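Local coordinates for ferric-chelate reductase (NAD(P)H) (Archaeoglobus fulgidus, PDB 1I0S) that reduces ferric iron held in chelators to ferrous iron with NADH or NADPH as electron donor, working as a homodimer with bound flavin, at the FMN/NAP site. Residues are numbered along the deposited sequence; one frame, centred on the assembly and turned at random.

The FMN/NAP site. Residues 7, 13, 26-31, 45, 47, 50-52, 79-82, 84, 89, 126, 147, 150-151, 154. With FMN (flavin mononucleotide), chain B; NAP (NADP nicotinamide-adenine-dinucleotide phosphate), chain C.
Flavin and nicotinamide share one active-site cleft, FMN almost wholly buried and NADP+, poorly ordered, only about half covered. Polar bonds read the rim of the isoalloxazine. Its O4 carbonyl is gripped by Asn30 N, Thr31 N and Thr31 OG1, the hydroxyl at 2.9 Å from O4; Asn30 N also reaches N5. Imide N3 donates to Cys45 O in the carbonyl plane (164° at the hydrogen), and Asn47 N gives to O2 at 2.7 Å.

The phosphate is held by Asp51 N, Thr52 N and OG1, and Ser84 N and OG. Lys89, extended beyond CG, brings NZ to 2.8 Å from O3P in a salt bridge. The same ammonium bonds Gly26 O, nearly along its C=O axis, and Phe79 O and Arg82 O from above their carbonyl planes. An alanine here would remove the salt bridge and probably loosen both the phosphate and the three carbonyls that NZ ties together.

Apolar groups pack against one face and the methyl end of the flavin: Ile28 CG2 lies over the dimethylbenzene face, 3.6 Å from its centroid, and the C7M methyl rests on the face of Tyr150, towards its rim, and at the edge of Tyr147. On the opposite face the nicotinamide puts NAP C4N 3.8 Å from FMN N5, a placement that would suit hydride transfer from NADPH.

The adenine of NADP+ is sandwiched between Tyr7 (6° between planes) and His151 (8°). His151 NE2 donates to Tyr147 OH, which lies in the plane of the imidazole and 2.7 Å from pyrophosphate oxygen O1N. Tyr150 OH stands 2.8 Å from O2N. Carboxamide N7N meets the edge of His126, 2.8 Å from NE2, while waters join O7N to Thr31 OG1 and N7N to Asn47 ND2.

Strands 23-29 and 41-47 line the flavin, the start of helix 51-59 faces the phosphate and might stabilise its charge, and helix 147-154 flanks the dinucleotide opposite Tyr7 of 3-10 helix 3-8.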
# COMPACT_ATOMS: atom_id res chain seq x y z
N TYR A 7 2.24 6.63 10.22
CA TYR A 7 3.12 5.49 10.49
C TYR A 7 2.28 4.22 10.67
O TYR A 7 2.80 3.11 10.54
CB TYR A 7 3.90 5.69 11.80
CG TYR A 7 4.81 6.90 11.91
CD1 TYR A 7 5.44 7.20 13.12
CD2 TYR A 7 5.07 7.73 10.82
CE1 TYR A 7 6.30 8.30 13.25
CE2 TYR A 7 5.93 8.83 10.93
CZ TYR A 7 6.54 9.11 12.15
OH TYR A 7 7.37 10.21 12.28
N LEU A 13 7.86 -4.16 1.54
CA LEU A 13 9.09 -3.44 1.20
C LEU A 13 9.56 -4.13 -0.08
O LEU A 13 9.63 -5.36 -0.15
CB LEU A 13 10.14 -3.47 2.31
CG LEU A 13 11.16 -2.33 2.12
CD1 LEU A 13 10.48 -0.96 2.25
CD2 LEU A 13 12.31 -2.48 3.13
N GLY A 26 17.23 0.81 -10.01
CA GLY A 26 16.43 0.13 -9.01
C GLY A 26 16.41 0.99 -7.76
O GLY A 26 17.37 1.69 -7.46
N GLN A 27 15.30 0.96 -7.04
CA GLN A 27 15.19 1.73 -5.80
C GLN A 27 14.34 0.94 -4.82
O GLN A 27 13.57 0.08 -5.21
CB GLN A 27 14.51 3.08 -6.03
CG GLN A 27 13.07 2.96 -6.59
CD GLN A 27 12.29 4.22 -6.37
OE1 GLN A 27 11.74 4.45 -5.27
NE2 GLN A 27 12.25 5.07 -7.37
N ILE A 28 14.50 1.22 -3.54
CA ILE A 28 13.62 0.59 -2.56
C ILE A 28 12.32 1.41 -2.60
O ILE A 28 12.33 2.62 -2.84
CB ILE A 28 14.21 0.70 -1.14
CG1 ILE A 28 15.47 -0.17 -1.02
CG2 ILE A 28 13.13 0.32 -0.10
CD1 ILE A 28 15.23 -1.67 -1.09
N ALA A 29 11.18 0.74 -2.42
CA ALA A 29 9.92 1.45 -2.34
C ALA A 29 9.02 0.70 -1.41
O ALA A 29 9.07 -0.54 -1.37
CB ALA A 29 9.25 1.56 -3.72
N ASN A 30 8.25 1.42 -0.61
CA ASN A 30 7.27 0.74 0.21
C ASN A 30 5.90 0.93 -0.46
O ASN A 30 4.98 0.16 -0.21
CB ASN A 30 7.26 1.26 1.68
CG ASN A 30 6.83 2.73 1.84
OD1 ASN A 30 6.73 3.50 0.90
ND2 ASN A 30 6.61 3.12 3.09
N THR A 31 5.80 1.91 -1.37
CA THR A 31 4.52 2.23 -2.02
C THR A 31 4.27 1.44 -3.29
O THR A 31 4.42 1.95 -4.41
CB THR A 31 4.43 3.74 -2.32
OG1 THR A 31 4.87 4.48 -1.16
CG2 THR A 31 3.01 4.13 -2.63
N CYS A 45 4.59 4.12 -6.62
CA CYS A 45 4.65 5.59 -6.53
C CYS A 45 6.10 5.98 -6.31
O CYS A 45 6.67 5.70 -5.26
CB CYS A 45 3.77 6.07 -5.37
SG CYS A 45 3.42 7.83 -5.50
N ASN A 47 9.31 8.94 -6.52
CA ASN A 47 9.65 10.35 -6.45
C ASN A 47 10.26 10.80 -7.80
O ASN A 47 11.09 10.08 -8.36
CB ASN A 47 10.64 10.55 -5.30
CG ASN A 47 10.89 12.01 -4.98
OD1 ASN A 47 11.28 12.79 -5.85
ND2 ASN A 47 10.66 12.39 -3.73
N ASN A 50 14.00 10.60 -8.53
CA ASN A 50 14.70 9.31 -8.61
C ASN A 50 15.08 8.88 -10.00
O ASN A 50 14.32 9.08 -10.94
CB ASN A 50 13.84 8.20 -8.00
CG ASN A 50 13.55 8.40 -6.53
OD1 ASN A 50 12.74 7.67 -5.95
ND2 ASN A 50 14.20 9.38 -5.91
N ASP A 51 16.25 8.25 -10.12
CA ASP A 51 16.68 7.76 -11.42
C ASP A 51 15.69 6.67 -11.89
O ASP A 51 15.39 6.55 -13.08
CB ASP A 51 18.11 7.19 -11.35
CG ASP A 51 19.17 8.28 -11.29
OD1 ASP A 51 20.27 8.00 -10.76
OD2 ASP A 51 18.92 9.43 -11.76
N THR A 52 15.17 5.87 -10.95
CA THR A 52 14.26 4.80 -11.34
C THR A 52 12.96 5.40 -11.89
O THR A 52 12.38 4.87 -12.84
CB THR A 52 13.97 3.84 -10.15
OG1 THR A 52 15.21 3.33 -9.62
CG2 THR A 52 13.13 2.64 -10.62
N PHE A 79 20.13 -0.25 -2.49
CA PHE A 79 19.09 0.28 -3.37
C PHE A 79 18.34 1.50 -2.88
O PHE A 79 17.80 2.25 -3.69
CB PHE A 79 18.06 -0.80 -3.68
CG PHE A 79 18.56 -1.86 -4.60
CD1 PHE A 79 19.10 -3.05 -4.10
CD2 PHE A 79 18.50 -1.68 -5.98
CE1 PHE A 79 19.57 -4.03 -4.97
CE2 PHE A 79 18.97 -2.66 -6.85
CZ PHE A 79 19.50 -3.84 -6.35
N GLY A 80 18.34 1.74 -1.58
CA GLY A 80 17.55 2.85 -1.07
C GLY A 80 18.24 4.10 -0.56
O GLY A 80 17.56 5.03 -0.15
N PHE A 81 19.56 4.13 -0.60
CA PHE A 81 20.28 5.30 -0.11
C PHE A 81 21.33 5.85 -1.05
O PHE A 81 22.31 6.46 -0.62
CB PHE A 81 20.91 5.02 1.27
CG PHE A 81 19.89 4.88 2.37
CD1 PHE A 81 19.61 3.64 2.92
CD2 PHE A 81 19.18 5.99 2.82
CE1 PHE A 81 18.62 3.49 3.91
CE2 PHE A 81 18.19 5.86 3.80
CZ PHE A 81 17.91 4.60 4.34
N ARG A 82 21.15 5.62 -2.36
CA ARG A 82 22.06 6.16 -3.36
C ARG A 82 21.33 6.14 -4.70
O ARG A 82 20.29 5.50 -4.83
CB ARG A 82 23.34 5.32 -3.45
CG ARG A 82 23.13 3.89 -3.91
CD ARG A 82 24.21 2.97 -3.34
NE ARG A 82 23.96 2.68 -1.92
CZ ARG A 82 24.91 2.41 -1.03
NH1 ARG A 82 26.18 2.40 -1.41
NH2 ARG A 82 24.58 2.17 0.24
N SER A 84 20.92 5.28 -8.78
CA SER A 84 21.31 4.26 -9.75
C SER A 84 22.35 4.71 -10.78
O SER A 84 23.14 3.90 -11.25
CB SER A 84 20.09 3.77 -10.53
OG SER A 84 19.16 3.12 -9.69
N LYS A 89 24.30 -0.34 -8.69
CA LYS A 89 23.49 -1.11 -7.75
C LYS A 89 23.35 -2.58 -8.11
O LYS A 89 23.20 -3.42 -7.22
CB LYS A 89 22.09 -0.51 -7.63
CG LYS A 89 22.05 0.87 -6.97
CD LYS A 89 20.64 1.42 -6.95
CE LYS A 89 20.57 2.73 -6.16
NZ LYS A 89 19.21 3.36 -6.12
N HIS A 126 5.75 13.15 -6.71
CA HIS A 126 5.85 11.79 -7.21
C HIS A 126 4.94 11.53 -8.39
O HIS A 126 3.98 12.28 -8.64
CB HIS A 126 5.40 10.76 -6.14
CG HIS A 126 6.29 10.63 -4.94
ND1 HIS A 126 6.58 11.67 -4.08
CD2 HIS A 126 6.89 9.53 -4.41
CE1 HIS A 126 7.32 11.23 -3.08
NE2 HIS A 126 7.53 9.93 -3.26
N TYR A 147 7.21 -2.88 5.98
CA TYR A 147 7.83 -1.59 6.27
C TYR A 147 7.93 -1.43 7.79
O TYR A 147 8.88 -0.84 8.30
CB TYR A 147 6.99 -0.46 5.63
CG TYR A 147 7.55 0.94 5.78
CD1 TYR A 147 8.86 1.26 5.36
CD2 TYR A 147 6.78 1.96 6.35
CE1 TYR A 147 9.36 2.54 5.52
CE2 TYR A 147 7.28 3.24 6.51
CZ TYR A 147 8.58 3.53 6.10
OH TYR A 147 9.08 4.81 6.28
N TYR A 150 10.92 -3.27 8.90
CA TYR A 150 12.10 -2.48 8.60
C TYR A 150 12.31 -1.42 9.67
O TYR A 150 13.44 -1.14 10.05
CB TYR A 150 11.95 -1.82 7.23
CG TYR A 150 12.84 -0.62 7.00
CD1 TYR A 150 14.18 -0.76 6.64
CD2 TYR A 150 12.34 0.68 7.16
CE1 TYR A 150 14.99 0.35 6.43
CE2 TYR A 150 13.13 1.80 6.97
CZ TYR A 150 14.46 1.63 6.60
OH TYR A 150 15.24 2.75 6.43
N HIS A 151 11.23 -0.82 10.18
CA HIS A 151 11.42 0.19 11.20
C HIS A 151 11.89 -0.40 12.51
O HIS A 151 12.53 0.30 13.29
CB HIS A 151 10.17 1.05 11.37
CG HIS A 151 10.20 2.28 10.53
ND1 HIS A 151 11.01 3.36 10.83
CD2 HIS A 151 9.65 2.55 9.32
CE1 HIS A 151 10.95 4.24 9.84
NE2 HIS A 151 10.13 3.77 8.92
N LYS A 154 15.54 -0.81 11.97
CA LYS A 154 16.20 0.48 12.07
C LYS A 154 16.54 0.76 13.53
O LYS A 154 17.52 1.44 13.83
CB LYS A 154 15.28 1.57 11.51
CG LYS A 154 15.97 2.85 11.05
CD LYS A 154 15.01 3.70 10.22
CE LYS A 154 15.64 5.02 9.82
NZ LYS A 154 16.03 5.84 11.00
N1 FMN B . 11.12 6.29 -2.82
C2 FMN B . 9.99 6.42 -3.56
O2 FMN B . 9.92 7.12 -4.56
N3 FMN B . 8.84 5.68 -3.17
C4 FMN B . 8.76 4.84 -2.09
O4 FMN B . 7.71 4.23 -1.83
C4A FMN B . 9.98 4.72 -1.29
N5 FMN B . 10.03 3.93 -0.20
C5A FMN B . 11.23 3.80 0.47
C6 FMN B . 11.33 2.91 1.62
C7 FMN B . 12.49 2.70 2.32
C7M FMN B . 12.56 1.77 3.54
C8 FMN B . 13.73 3.35 1.85
C8M FMN B . 15.06 3.11 2.54
C9 FMN B . 13.65 4.23 0.76
C9A FMN B . 12.45 4.48 0.06
N10 FMN B . 12.32 5.36 -1.04
C10 FMN B . 11.15 5.49 -1.76
C1' FMN B . 13.49 6.15 -1.50
C2' FMN B . 14.29 5.53 -2.64
O2' FMN B . 14.53 4.14 -2.47
C3' FMN B . 15.62 6.25 -2.70
O3' FMN B . 15.41 7.69 -2.90
C4' FMN B . 16.55 5.73 -3.77
O4' FMN B . 17.87 6.25 -3.50
C5' FMN B . 16.20 6.15 -5.17
O5' FMN B . 17.15 5.55 -6.07
P FMN B . 17.19 5.95 -7.63
O1P FMN B . 17.52 7.41 -7.72
O2P FMN B . 15.86 5.59 -8.22
O3P FMN B . 18.34 5.06 -8.15
PA NAP C . 12.11 8.55 7.40
O1A NAP C . 10.94 8.80 6.50
O2A NAP C . 13.32 9.33 6.99
O5B NAP C . 11.65 8.92 8.91
C5B NAP C . 12.58 9.67 9.78
C4B NAP C . 12.23 9.24 11.24
O4B NAP C . 10.81 9.40 11.46
C3B NAP C . 12.53 7.74 11.54
O3B NAP C . 13.90 7.57 11.77
C2B NAP C . 11.60 7.60 12.81
O2B NAP C . 12.01 8.36 13.93
C1B NAP C . 10.37 8.29 12.26
N9A NAP C . 9.49 7.48 11.44
C8A NAP C . 9.10 7.72 10.14
N7A NAP C . 8.29 6.82 9.66
C5A NAP C . 8.15 5.94 10.69
C6A NAP C . 7.39 4.73 10.78
N6A NAP C . 6.67 4.34 9.74
N1A NAP C . 7.44 4.04 11.98
C2A NAP C . 8.22 4.55 13.02
N3A NAP C . 8.95 5.66 13.01
C4A NAP C . 8.87 6.31 11.80
O3 NAP C . 12.40 7.05 7.47
PN NAP C . 12.87 5.82 6.59
O1N NAP C . 11.76 4.87 6.33
O2N NAP C . 14.13 5.18 7.09
O5D NAP C . 13.22 6.58 5.18
C5D NAP C . 14.46 6.27 4.49
C4D NAP C . 14.43 7.10 3.19
O4D NAP C . 13.22 6.77 2.47
C3D NAP C . 14.41 8.62 3.42
O3D NAP C . 15.24 9.22 2.42
C2D NAP C . 12.87 8.93 3.27
O2D NAP C . 12.68 10.29 2.86
C1D NAP C . 12.46 7.94 2.17
N1N NAP C . 11.04 7.47 2.16
C2N NAP C . 10.30 7.80 0.99
C3N NAP C . 8.97 7.32 0.94
C7N NAP C . 8.17 7.66 -0.36
O7N NAP C . 7.03 7.17 -0.49
N7N NAP C . 8.82 8.41 -1.30
C4N NAP C . 8.32 6.53 1.97
C5N NAP C . 9.20 6.28 3.10
C6N NAP C . 10.49 6.71 3.22
P2B NAP C . 12.90 7.59 15.15
O1X NAP C . 13.42 8.85 15.79
O2X NAP C . 11.82 6.88 15.91
O3X NAP C . 13.86 6.73 14.49
O HOH W 1 5.12 7.04 -2.43
O HOH W 2 4.76 6.09 1.39
O HOH W 3 11.02 9.89 -1.90